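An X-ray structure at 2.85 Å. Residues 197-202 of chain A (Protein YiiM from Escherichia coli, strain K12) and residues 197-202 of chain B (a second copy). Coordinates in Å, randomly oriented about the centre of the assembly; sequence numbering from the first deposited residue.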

# COMPACT_ATOMS: atom_id res chain seq x y z
N LEU A 197 1.03 11.11 8.35
CA LEU A 197 1.32 10.69 7.00
C LEU A 197 1.24 9.17 6.89
O LEU A 197 0.67 8.63 5.94
N LEU A 198 1.77 8.46 7.89
CA LEU A 198 1.69 6.99 7.92
C LEU A 198 0.25 6.46 7.89
O LEU A 198 0.00 5.37 7.40
N SER A 199 -0.69 7.24 8.39
CA SER A 199 -2.13 6.90 8.33
C SER A 199 -2.82 7.09 7.00
O SER A 199 -3.97 6.73 6.88
N ALA A 200 -2.14 7.66 6.00
CA ALA A 200 -2.76 7.92 4.70
C ALA A 200 -2.86 6.65 3.85
O ALA A 200 -1.84 6.08 3.47
N ALA A 201 -4.08 6.23 3.56
CA ALA A 201 -4.36 5.12 2.65
C ALA A 201 -3.59 5.29 1.37
O ALA A 201 -3.41 6.40 0.90
N GLY A 202 -3.12 4.17 0.82
CA GLY A 202 -2.37 4.14 -0.42
C GLY A 202 -0.90 4.53 -0.35
O GLY A 202 -0.20 4.41 -1.35
N LEU B 197 -13.09 1.20 5.33
CA LEU B 197 -12.02 0.23 5.13
C LEU B 197 -10.99 0.75 4.14
O LEU B 197 -9.78 0.65 4.39
N LEU B 198 -11.45 1.33 3.04
CA LEU B 198 -10.55 1.97 2.06
C LEU B 198 -9.65 3.06 2.66
O LEU B 198 -8.61 3.33 2.12
N SER B 199 -10.07 3.67 3.76
CA SER B 199 -9.26 4.62 4.51
C SER B 199 -8.24 4.01 5.45
O SER B 199 -7.58 4.74 6.15
N ALA B 200 -8.12 2.70 5.52
CA ALA B 200 -7.13 2.09 6.42
C ALA B 200 -5.71 2.07 5.84
O ALA B 200 -5.44 1.53 4.77
N ALA B 201 -4.79 2.69 6.57
CA ALA B 201 -3.36 2.62 6.22
C ALA B 201 -2.93 1.19 6.03
O ALA B 201 -3.37 0.32 6.76
N GLY B 202 -2.10 0.98 5.02
CA GLY B 202 -1.54 -0.31 4.72
C GLY B 202 -2.39 -1.31 3.96
O GLY B 202 -1.86 -2.32 3.51

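What is unusual here is how little side chain the contact uses: no hydrogen bond links the two stretches, and the side chains that reach across are two alanine methyls, exchanged between two stretches whose CA 198-to-201 directions are 166° apart. Ala A201 and Ala B201 lie nearest each other in backbone register, CA to CA 4.5 Å. Each CA-to-CB bond points sideways, and the methyl lies against the backbone of the other copy. Ala A201 CB lies 3.3 Å from Leu B198 O, and Ala B201 CB lies 3.3 Å from Leu A198 O; Ala B201 CB is also 3.8 Å from Ser A199 O. Ala A201 and Ala B201 each have 54 Å² covered, together over half of the 202 Å² buried.

The serines contribute chiefly backbone. Both CA-to-CB bonds point away, both chi1 angles are m (-47° and -53°), and each OG hydrogen-bonds to a residue just beyond one of the stretches. Ser A199 O and Ser B199 O approach to 4.2 Å without bonding.

The CA-to-CB bonds of Leu A198 and Leu B198 point sideways; both side chains are mt and come no nearer than 6.2 Å to the opposing stretch; their carbonyls make the contact. Leu A197 and Leu B197, both tp, remain out of reach.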

# COMPACT_ATOMS: atom_id res chain seq x y z
CB LEU A 197 2.66 11.23 6.53
CG LEU A 197 3.04 10.99 5.06
CD1 LEU A 197 1.87 11.24 4.09
CD2 LEU A 197 4.32 11.77 4.62
CB LEU A 198 2.48 6.41 9.11
CG LEU A 198 4.01 6.48 8.95
CD1 LEU A 198 4.70 6.20 10.26
CD2 LEU A 198 4.53 5.53 7.88
CB SER A 199 -2.89 7.75 9.31
OG SER A 199 -2.21 7.71 10.55
CB ALA A 200 -1.98 8.95 3.97
CB ALA A 201 -5.85 5.08 2.34
CB LEU B 197 -12.57 -1.14 4.68
CG LEU B 197 -11.58 -2.31 4.55
CD1 LEU B 197 -10.55 -2.33 5.71
CD2 LEU B 197 -12.32 -3.69 4.41
CB LEU B 198 -11.34 2.54 0.87
CG LEU B 198 -11.93 1.48 -0.07
CD1 LEU B 198 -12.94 2.12 -0.99
CD2 LEU B 198 -10.86 0.79 -0.85
CB SER B 199 -10.16 5.51 5.38
OG SER B 199 -11.20 6.13 4.63
CB ALA B 200 -7.57 0.69 6.76
CB ALA B 201 -2.50 3.29 7.28